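Local coordinates for protein type I modular polyketide synthase (PDB 6IYT) that probably selects an ethylmalonyl-type extender unit from its coenzyme A thioester and transfers it onward for chain elongation in salinomycin biosynthesis, at residues Ser239-Phe242 / Ala243-Val247; Thr316-His320 / Cys321-Asp325; Ala359-Asp362 / Ala363-Phe367. One frame throughout, in Å; residues are numbered along the deposited sequence.

Interaction 1. Residues Ser239-Phe242 / Ala243-Val247; sequences SQLF and ADELV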
ATOM      1  N   SER A 239       6.466  -8.432  17.159  1.00  5.43           N
ATOM      2  CA  SER A 239       6.920  -7.067  17.382  1.00  5.11           C
ATOM      3  C   SER A 239       7.240  -6.800  18.859  1.00  5.57           C
ATOM      4  O   SER A 239       8.187  -6.090  19.166  1.00  5.29           O
ATOM      5  CB  SER A 239       5.935  -6.026  16.820  1.00  5.19           C
ATOM      6  OG  SER A 239       4.663  -6.054  17.457  1.00  4.31           O
ATOM      7  N   GLN A 240       6.482  -7.407  19.761  1.00  5.09           N
ATOM      8  CA  GLN A 240       6.813  -7.325  21.208  1.00  5.82           C
ATOM      9  C   GLN A 240       8.159  -7.987  21.511  1.00  5.53           C
ATOM     10  O   GLN A 240       8.991  -7.432  22.239  1.00  5.92           O
ATOM     11  CB  GLN A 240       5.730  -7.978  22.049  1.00  6.16           C
ATOM     12  CG  GLN A 240       5.941  -7.794  23.545  1.00  7.41           C
ATOM     13  CD  GLN A 240       5.927  -6.341  23.961  1.00  8.65           C
ATOM     14  OE1 GLN A 240       4.897  -5.636  23.803  1.00  7.86           O
ATOM     15  NE2 GLN A 240       7.007  -5.892  24.582  1.00 10.94           N
ATOM     16  N   LEU A 241       8.435  -9.117  20.871  1.00  5.76           N
ATOM     17  CA  LEU A 241       9.758  -9.789  21.104  1.00  6.61           C
ATOM     18  C   LEU A 241      10.882  -8.878  20.649  1.00  6.25           C
ATOM     19  O   LEU A 241      11.892  -8.690  21.355  1.00  6.54           O
ATOM     20  CB  LEU A 241       9.844 -11.109  20.374  1.00  7.21           C
ATOM     21  CG  LEU A 241      11.157 -11.851  20.517  1.00  8.12           C
ATOM     22  CD1 LEU A 241      11.409 -12.230  21.957  1.00  8.92           C
ATOM     23  CD2 LEU A 241      11.161 -13.074  19.616  1.00  9.20           C
ATOM     24  N   PHE A 242      10.684  -8.255  19.501  1.00  7.08           N
ATOM     25  CA  PHE A 242      11.681  -7.336  18.968  1.00  7.17           C
ATOM     26  C   PHE A 242      11.855  -6.111  19.874  1.00  7.04           C
ATOM     27  O   PHE A 242      12.981  -5.588  20.011  1.00  7.38           O
ATOM     28  CB  PHE A 242      11.308  -6.906  17.554  1.00  8.04           C
ATOM     29  CG  PHE A 242      11.438  -7.995  16.538  1.00  9.68           C
ATOM     30  CD1 PHE A 242      12.006  -9.205  16.872  1.00 11.83           C
ATOM     31  CD2 PHE A 242      11.066  -7.779  15.224  1.00 13.11           C
ATOM     32  CE1 PHE A 242      12.140 -10.216  15.927  1.00 13.77           C
ATOM     33  CE2 PHE A 242      11.153  -8.816  14.283  1.00 14.26           C
ATOM     34  CZ  PHE A 242      11.759  -9.995  14.625  1.00 13.92           C
ATOM     35  N   ALA A 243      10.755  -5.587  20.400  1.00  6.02           N
ATOM     36  CA  ALA A 243      10.814  -4.472  21.382  1.00  6.84           C
ATOM     37  C   ALA A 243      11.649  -4.888  22.600  1.00  8.64           C
ATOM     38  O   ALA A 243      12.420  -4.081  23.158  1.00  9.31           O
ATOM     39  CB  ALA A 243       9.404  -4.080  21.832  1.00  8.48           C
ATOM     40  N   ASP A 244      11.421  -6.095  23.053  1.00  7.65           N
ATOM     41  CA  ASP A 244      12.140  -6.630  24.196  1.00  9.38           C
ATOM     42  C   ASP A 244      13.639  -6.903  24.012  1.00 11.05           C
ATOM     43  O   ASP A 244      14.409  -6.767  24.952  1.00  9.99           O
ATOM     44  CB  ASP A 244      11.435  -7.858  24.770  1.00 12.18           C
ATOM     45  CG  ASP A 244      10.060  -7.522  25.340  1.00 14.49           C
ATOM     46  OD1 ASP A 244       9.869  -6.378  25.693  1.00 22.56           O
ATOM     47  OD2 ASP A 244       9.210  -8.386  25.454  1.00 15.86           O
ATOM     48  N   GLU A 245      14.026  -7.419  22.843  1.00  9.28           N
ATOM     49  CA  GLU A 245      15.425  -7.820  22.618  1.00 11.20           C
ATOM     50  C   GLU A 245      16.315  -7.153  21.554  1.00 11.29           C
ATOM     51  O   GLU A 245      17.535  -7.303  21.606  1.00 11.18           O
ATOM     52  CB  GLU A 245      15.463  -9.333  22.368  1.00 30.00           C
ATOM     53  CG  GLU A 245      14.682 -10.155  23.380  1.00 30.00           C
ATOM     54  CD  GLU A 245      15.407 -10.287  24.704  1.00 30.00           C
ATOM     55  OE1 GLU A 245      16.642 -10.104  24.725  1.00 30.00           O
ATOM     56  OE2 GLU A 245      14.743 -10.576  25.720  1.00 30.00           O
ATOM     57  N   LEU A 246      15.736  -6.433  20.601  1.00  9.24           N
ATOM     58  CA  LEU A 246      16.518  -5.835  19.549  1.00  8.04           C
ATOM     59  C   LEU A 246      16.548  -4.290  19.503  1.00  7.82           C
ATOM     60  O   LEU A 246      17.353  -3.728  18.816  1.00  7.38           O
ATOM     61  CB  LEU A 246      16.026  -6.351  18.187  1.00  7.66           C
ATOM     62  CG  LEU A 246      16.138  -7.838  17.915  1.00  7.67           C
ATOM     63  CD1 LEU A 246      15.667  -8.223  16.530  1.00  8.99           C
ATOM     64  CD2 LEU A 246      17.593  -8.257  18.099  1.00  8.05           C
ATOM     65  N   VAL A 247      15.641  -3.641  20.212  1.00  8.83           N
ATOM     66  CA  VAL A 247      15.582  -2.177  20.117  1.00  9.24           C
ATOM     67  C   VAL A 247      16.868  -1.573  20.712  1.00 11.95           C
ATOM     68  O   VAL A 247      17.375  -2.071  21.725  1.00 11.04           O
ATOM     69  CB  VAL A 247      14.341  -1.603  20.820  1.00  9.38           C
ATOM     70  CG1 VAL A 247      14.465  -0.101  20.989  1.00 10.34           C
ATOM     71  CG2 VAL A 247      13.108  -1.935  20.031  1.00  9.96           C
TER

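Interaction 2. Residues Thr316-His320 / Cys321-Asp325; sequences TVASH and CAQVD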
ATOM      1  N   THR A 316      12.717   0.944  13.182  1.00  9.39           N
ATOM      2  CA  THR A 316      13.128  -0.391  12.798  1.00  7.33           C
ATOM      3  C   THR A 316      14.192  -0.919  13.745  1.00  6.90           C
ATOM      4  O   THR A 316      14.878  -0.143  14.451  1.00  7.53           O
ATOM      5  CB  THR A 316      13.678  -0.429  11.391  1.00  8.84           C
ATOM      6  OG1 THR A 316      14.726   0.551  11.256  1.00  8.59           O
ATOM      7  CG2 THR A 316      12.540  -0.153  10.371  1.00  9.49           C
ATOM      8  N   VAL A 317      14.218  -2.232  13.867  1.00  6.42           N
ATOM      9  CA  VAL A 317      15.348  -2.964  14.464  1.00  6.21           C
ATOM     10  C   VAL A 317      16.078  -3.693  13.353  1.00  5.46           C
ATOM     11  O   VAL A 317      15.611  -3.720  12.235  1.00  5.14           O
ATOM     12  CB  VAL A 317      14.872  -3.989  15.509  1.00  6.00           C
ATOM     13  CG1 VAL A 317      14.239  -3.297  16.718  1.00  6.61           C
ATOM     14  CG2 VAL A 317      13.972  -5.075  14.887  1.00  6.71           C
ATOM     15  N   ALA A 318      17.173  -4.369  13.680  1.00  5.30           N
ATOM     16  CA  ALA A 318      17.957  -5.064  12.657  1.00  6.10           C
ATOM     17  C   ALA A 318      17.425  -6.471  12.465  1.00  6.53           C
ATOM     18  O   ALA A 318      18.105  -7.447  12.754  1.00  8.60           O
ATOM     19  CB  ALA A 318      19.449  -5.099  13.038  1.00  5.90           C
ATOM     20  N   SER A 319      16.200  -6.581  11.971  1.00  7.26           N
ATOM     21  CA  SER A 319      15.716  -7.834  11.427  1.00  7.99           C
ATOM     22  C   SER A 319      16.460  -8.116  10.124  1.00  7.47           C
ATOM     23  O   SER A 319      17.271  -7.302   9.668  1.00  8.19           O
ATOM     24  CB  SER A 319      14.196  -7.761  11.188  1.00  8.07           C
ATOM     25  OG  SER A 319      13.847  -6.500  10.662  1.00 11.13           O
ATOM     26  N   HIS A 320      16.274  -9.302   9.588  1.00  7.01           N
ATOM     27  CA  HIS A 320      16.790  -9.647   8.273  1.00  6.55           C
ATOM     28  C   HIS A 320      18.322  -9.693   8.267  1.00  7.61           C
ATOM     29  O   HIS A 320      18.951  -9.420   7.256  1.00  9.73           O
ATOM     30  CB  HIS A 320      16.277  -8.654   7.207  1.00  7.75           C
ATOM     31  CG  HIS A 320      14.790  -8.585   7.128  1.00  6.82           C
ATOM     32  ND1 HIS A 320      14.026  -9.677   6.785  1.00  7.57           N
ATOM     33  CD2 HIS A 320      13.916  -7.640   7.557  1.00  8.76           C
ATOM     34  CE1 HIS A 320      12.744  -9.372   6.900  1.00  7.73           C
ATOM     35  NE2 HIS A 320      12.653  -8.173   7.428  1.00  7.99           N
ATOM     36  N   CYS A 321      18.890 -10.026   9.403  1.00  6.89           N
ATOM     37  CA  CYS A 321      20.305 -10.308   9.524  1.00  7.29           C
ATOM     38  C   CYS A 321      20.537 -11.232  10.724  1.00  7.70           C
ATOM     39  O   CYS A 321      19.573 -11.689  11.355  1.00  6.92           O
ATOM     40  CB  CYS A 321      21.093  -9.003   9.679  1.00  7.76           C
ATOM     41  SG  CYS A 321      20.841  -8.201  11.250  1.00  8.48           S
ATOM     42  N   ALA A 322      21.807 -11.552  11.001  1.00  7.33           N
ATOM     43  CA  ALA A 322      22.149 -12.530  12.046  1.00  8.30           C
ATOM     44  C   ALA A 322      21.724 -12.119  13.454  1.00  7.96           C
ATOM     45  O   ALA A 322      21.707 -12.945  14.362  1.00  8.00           O
ATOM     46  CB  ALA A 322      23.649 -12.805  12.025  1.00  9.41           C
ATOM     47  N   GLN A 323      21.379 -10.854  13.655  1.00  7.49           N
ATOM     48  CA  GLN A 323      20.847 -10.428  14.977  1.00  6.43           C
ATOM     49  C   GLN A 323      19.614 -11.195  15.381  1.00  6.96           C
ATOM     50  O   GLN A 323      19.329 -11.313  16.570  1.00  6.22           O
ATOM     51  CB  GLN A 323      20.534  -8.932  15.017  1.00  6.89           C
ATOM     52  CG  GLN A 323      21.785  -8.053  15.028  1.00  7.11           C
ATOM     53  CD  GLN A 323      21.517  -6.623  15.500  1.00  7.27           C
ATOM     54  OE1 GLN A 323      20.599  -6.359  16.319  1.00  7.01           O
ATOM     55  NE2 GLN A 323      22.330  -5.692  15.014  1.00  7.68           N
ATOM     56  N   VAL A 324      18.880 -11.720  14.411  1.00  7.33           N
ATOM     57  CA  VAL A 324      17.688 -12.458  14.755  1.00  8.85           C
ATOM     58  C   VAL A 324      17.979 -13.930  15.063  1.00  8.95           C
ATOM     59  O   VAL A 324      17.156 -14.591  15.660  1.00  7.69           O
ATOM     60  CB  VAL A 324      16.561 -12.338  13.715  1.00 12.86           C
ATOM     61  CG1 VAL A 324      16.287 -10.880  13.376  1.00 12.58           C
ATOM     62  CG2 VAL A 324      16.879 -13.098  12.487  1.00 18.22           C
ATOM     63  N   ASP A 325      19.192 -14.412  14.776  1.00  9.02           N
ATOM     64  CA  ASP A 325      19.489 -15.817  15.080  1.00  9.35           C
ATOM     65  C   ASP A 325      19.306 -16.214  16.556  1.00  9.38           C
ATOM     66  O   ASP A 325      18.776 -17.290  16.841  1.00  8.91           O
ATOM     67  CB  ASP A 325      20.859 -16.236  14.576  1.00 10.05           C
ATOM     68  CG  ASP A 325      20.865 -16.495  13.075  1.00 13.64           C
ATOM     69  OD1 ASP A 325      19.861 -17.055  12.547  1.00 17.57           O
ATOM     70  OD2 ASP A 325      21.841 -16.114  12.419  1.00 16.69           O
TER
HETATM   71  O   HOH W   1      18.361  -4.718  16.335  1.00  5.79           O

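Interaction 3. Residues Ala359-Asp362 / Ala363-Phe367; sequences AELD and ASYWF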
ATOM      1  N   ALA A 359      -0.771 -22.523   3.108  1.00  6.15           N
ATOM      2  CA  ALA A 359      -0.732 -23.600   4.114  1.00  7.71           C
ATOM      3  C   ALA A 359       0.663 -23.756   4.709  1.00  8.21           C
ATOM      4  O   ALA A 359       0.834 -24.437   5.745  1.00  7.67           O
ATOM      5  CB  ALA A 359      -1.189 -24.906   3.501  1.00  9.09           C
ATOM      6  N   GLU A 360       1.649 -23.149   4.052  1.00  6.66           N
ATOM      7  CA  GLU A 360       3.084 -23.299   4.398  1.00  8.20           C
ATOM      8  C   GLU A 360       3.534 -22.314   5.508  1.00  8.44           C
ATOM      9  O   GLU A 360       4.695 -22.377   5.959  1.00  8.70           O
ATOM     10  CB  GLU A 360       3.970 -23.051   3.153  1.00  8.59           C
ATOM     11  CG  GLU A 360       3.578 -23.809   1.894  1.00 10.00           C
ATOM     12  CD  GLU A 360       2.602 -23.029   1.004  1.00 10.84           C
ATOM     13  OE1 GLU A 360       2.510 -23.336  -0.194  1.00 11.82           O
ATOM     14  OE2 GLU A 360       1.917 -22.137   1.512  1.00 10.10           O
ATOM     15  N   LEU A 361       2.665 -21.340   5.855  1.00  7.42           N
ATOM     16  CA  LEU A 361       3.056 -20.188   6.677  1.00  8.14           C
ATOM     17  C   LEU A 361       3.039 -20.489   8.177  1.00  8.02           C
ATOM     18  O   LEU A 361       2.306 -19.858   8.934  1.00  7.80           O
ATOM     19  CB  LEU A 361       2.121 -19.006   6.402  1.00  8.81           C
ATOM     20  CG  LEU A 361       2.376 -18.088   5.222  1.00 12.84           C
ATOM     21  CD1 LEU A 361       3.281 -18.618   4.129  1.00 11.39           C
ATOM     22  CD2 LEU A 361       1.092 -17.464   4.684  1.00 10.47           C
ATOM     23  N   ASP A 362       3.806 -21.502   8.575  1.00  8.62           N
ATOM     24  CA  ASP A 362       3.867 -21.949   9.967  1.00  9.15           C
ATOM     25  C   ASP A 362       4.949 -21.185  10.727  1.00  7.95           C
ATOM     26  O   ASP A 362       5.530 -20.222  10.209  1.00  7.00           O
ATOM     27  CB  ASP A 362       4.147 -23.475  10.019  1.00 10.42           C
ATOM     28  CG  ASP A 362       5.476 -23.876   9.323  1.00 11.93           C
ATOM     29  OD1 ASP A 362       6.323 -22.998   9.039  1.00 10.63           O
ATOM     30  OD2 ASP A 362       5.629 -25.075   8.944  1.00 16.51           O
ATOM     31  N   ALA A 363       5.152 -21.536  11.986  1.00  6.57           N
ATOM     32  CA  ALA A 363       6.132 -20.790  12.822  1.00  6.21           C
ATOM     33  C   ALA A 363       7.506 -20.704  12.168  1.00  6.08           C
ATOM     34  O   ALA A 363       8.174 -19.658  12.258  1.00  5.70           O
ATOM     35  CB  ALA A 363       6.237 -21.396  14.200  1.00  6.09           C
ATOM     36  N   SER A 364       7.954 -21.805  11.554  1.00  6.63           N
ATOM     37  CA  SER A 364       9.260 -21.832  10.870  1.00  7.93           C
ATOM     38  C   SER A 364       9.314 -20.825   9.743  1.00  6.73           C
ATOM     39  O   SER A 364      10.342 -20.138   9.525  1.00  6.09           O
ATOM     40  CB  SER A 364       9.569 -23.234  10.325  1.00 11.19           C
ATOM     41  OG  SER A 364      10.029 -24.067  11.383  1.00 24.74           O
ATOM     42  N   TYR A 365       8.216 -20.697   9.032  1.00  6.30           N
ATOM     43  CA  TYR A 365       8.121 -19.646   7.989  1.00  5.26           C
ATOM     44  C   TYR A 365       8.260 -18.247   8.562  1.00  5.08           C
ATOM     45  O   TYR A 365       8.971 -17.438   8.013  1.00  5.52           O
ATOM     46  CB  TYR A 365       6.828 -19.749   7.228  1.00  5.07           C
ATOM     47  CG  TYR A 365       6.776 -18.807   6.072  1.00  4.70           C
ATOM     48  CD1 TYR A 365       7.365 -19.141   4.851  1.00  5.22           C
ATOM     49  CD2 TYR A 365       6.258 -17.532   6.222  1.00  5.40           C
ATOM     50  CE1 TYR A 365       7.409 -18.233   3.805  1.00  5.02           C
ATOM     51  CE2 TYR A 365       6.350 -16.596   5.203  1.00  4.70           C
ATOM     52  CZ  TYR A 365       6.804 -16.989   3.965  1.00  5.12           C
ATOM     53  OH  TYR A 365       6.931 -16.062   2.982  1.00  6.43           O
ATOM     54  N   TRP A 366       7.587 -17.963   9.668  1.00  4.24           N
ATOM     55  CA  TRP A 366       7.629 -16.643  10.235  1.00  4.54           C
ATOM     56  C   TRP A 366       8.982 -16.313  10.871  1.00  5.50           C
ATOM     57  O   TRP A 366       9.431 -15.173  10.779  1.00  5.85           O
ATOM     58  CB  TRP A 366       6.498 -16.415  11.203  1.00  4.09           C
ATOM     59  CG  TRP A 366       5.167 -16.430  10.533  1.00  4.22           C
ATOM     60  CD1 TRP A 366       4.204 -17.393  10.655  1.00  4.20           C
ATOM     61  CD2 TRP A 366       4.731 -15.555   9.489  1.00  3.90           C
ATOM     62  NE1 TRP A 366       3.203 -17.181   9.755  1.00  4.07           N
ATOM     63  CE2 TRP A 366       3.520 -16.087   8.984  1.00  4.39           C
ATOM     64  CE3 TRP A 366       5.308 -14.462   8.842  1.00  4.10           C
ATOM     65  CZ2 TRP A 366       2.834 -15.504   7.940  1.00  3.75           C
ATOM     66  CZ3 TRP A 366       4.601 -13.849   7.802  1.00  3.90           C
ATOM     67  CH2 TRP A 366       3.371 -14.357   7.381  1.00  3.69           C
ATOM     68  N   PHE A 367       9.741 -17.346  11.264  1.00  4.70           N
ATOM     69  CA  PHE A 367      11.132 -17.130  11.578  1.00  5.60           C
ATOM     70  C   PHE A 367      11.944 -16.752  10.332  1.00  5.76           C
ATOM     71  O   PHE A 367      12.658 -15.776  10.338  1.00  5.55           O
ATOM     72  CB  PHE A 367      11.772 -18.326  12.239  1.00  5.81           C
ATOM     73  CG  PHE A 367      13.250 -18.150  12.456  1.00  6.57           C
ATOM     74  CD1 PHE A 367      13.705 -17.270  13.419  1.00  6.96           C
ATOM     75  CD2 PHE A 367      14.153 -18.689  11.571  1.00  7.12           C
ATOM     76  CE1 PHE A 367      15.066 -16.996  13.543  1.00  7.28           C
ATOM     77  CE2 PHE A 367      15.534 -18.474  11.722  1.00  7.78           C
ATOM     78  CZ  PHE A 367      15.981 -17.609  12.705  1.00  7.13           C
TER

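Interaction 1. Residues Ser239-Phe242 / Ala243-Val247
Gln240 and Asp244, one helical turn apart, meet through amide and carboxylate. Gln240 NE2 gives a hydrogen bond to Asp244 OD1 at 3.1 Å and a weak one to Asp244 OD2 at 3.4 Å. OD1 lies in the amide plane, yet the amide nitrogen comes from above the carboxylate, the two planes standing 41° apart. The Gln240 chain makes this possible by bending at chi2 (61°), which turns the amide forward, toward Asp244. Two residues on, Phe242 and Leu246 form the next i/i+4 pair, running alongside each other in a common direction. Leu246 CD1 approaches Phe242 CD1 at 3.8 Å, an off-centre CH-pi contact 4.2 Å from the ring centroid. Leu241 CD1 touches Glu245 CG at 4.1 Å, while Glu245 OE2 forms a salt bridge with Arg330. Backbone bonds fix the spacing of these pairs: Asp244 N to Gln240 O is 2.9 Å. Such i/i+4 pairs are those of any alpha-helix; its end shows in Phe242 O, which takes Leu246 N at 2.9 Å and, weakly, Val247 N at 3.3 Å, where helix 228-245 of the acyltransferase domain gives way to loop.

Interaction 2. Residues Thr316-His320 / Cys321-Asp325
The Gln323 side-chain oxygen and the Ala318 backbone are joined through one water, which donates to Gln323 OE1 at 2.8 Å and accepts from Ala318 N at 2.9 Å. The Gln323 amide also lies against the Ala318 methyl, with Gln323 NE2 3.5 Å from Ala318 CB. An almost extended chain beyond CG (chi2 -162°) carries the amide back to this methyl. Its NE2 has a separate partner, Lys249 O, so both ends of the amide are engaged and its rotation is probably fixed. Ala318 is the centre of an inverse gamma turn, closed by a weak bond from Ser319 N to Val317 O of 2.9 Å. The turn belongs to the sequence Val317-Ala318-Ser319-His320, which matches the position of the motif associated with extender-unit choice in polyketide synthase acyltransferases. His320 NE2 is hydrogen-bonded to Ser213 OG, and Ser213 sits in a GxSxG pattern, consistent with the Ser-His pair of this family; His320 ND1 is taken up by Arg372 O. Past the turn in sequence, Cys321 SG comes to 3.2 Å from Ala318 O, an oxygen buried here without a hydrogen-bonding partner in the model. The sulfur sits between its own backbone nitrogen and carbonyl carbon (chi1 70°), from where it packs on the Ala318 methyl and also accepts a weak but fairly straight bond from Gln323 N (3.6 Å, 159°). Val324 adds a further contact: its CG1 lies 3.7 Å from Ser319 CA, against the backbone just ahead of His320. The 3-10 segment that presents Gln323 and Val324 begins with Val324 N bonded to Cys321 O at 3.1 Å.

Interaction 3. Residues Ala359-Asp362 / Ala363-Phe367
Glu360 meets the coming helix through its backbone, Glu360 O lying 3.6 Å from Tyr365 CB, while its carboxylate turns back to the backbone nitrogens of Ser357 and Gly358. That same carbonyl oxygen closes an inverse gamma turn centred on Leu361, weakly accepting Asp362 N at 2.9 Å. Leu361 uses both its side chain and its carbonyl. Its CD1 methyl sits over one face of the Tyr365 ring, 3.7 Å from the centroid and only 9° off the ring normal, so this is a face-on CH-pi contact. Leucine and tyrosine run alongside each other in the same direction; the tryptophan is instead crossed at a slant, with Leu361 CG 3.8 Å from Trp366 CZ2. Along the same edge of the indole, Trp366 NE1, which shares CE2 as a neighbour with CZ2, makes a weak hydrogen bond to Leu361 O at 2.9 Å, bent well away from linear. The two aromatic neighbours also touch each other, Tyr365 CD2 standing 4.0 Å above the plane of the Trp366 ring. Asp362 is the N-cap of helix 363-371. Its carboxylate oxygen OD1 receives Tyr365 N at 3.0 Å with an N-H...O angle of 157°, so a first-turn amide that has no helical carbonyl to bond is satisfied by the cap. A chi1 of 59° brings OD1 round to this amide. The negative group would probably also interact favourably with the helix dipole. Asp362 O continues the pattern, taking Trp366 N at 3.1 Å in the first regular helical bond. Farther out, Tyr365 OH is hydrogen-bonded to Ser349 and Glu216.

How the interactions relate
Interaction 2 touches both of the others. Its centre is 10 Å from that of interaction 1 and 17 Å from that of interaction 3, whereas interactions 1 and 3 are 19 Å apart between centres and do not touch. The helix end of 239-247 packs on the loop 316-325: Val247 CG2 meets Val317 CG1 at 3.8 Å, and Leu246 CD2 meets Gln323 O at 3.8 Å. Elsewhere on the loop, Phe367 CE1 reaches Val324 O at 3.8 Å, and Arg371 of the same helix forms a salt bridge with Asp325. His320, the direct partner of Ser213, lies in a loop that packs against both helices; near the probable nucleophile elbow at Ser213 lie the side chains of Phe242 and Trp366, without touching it.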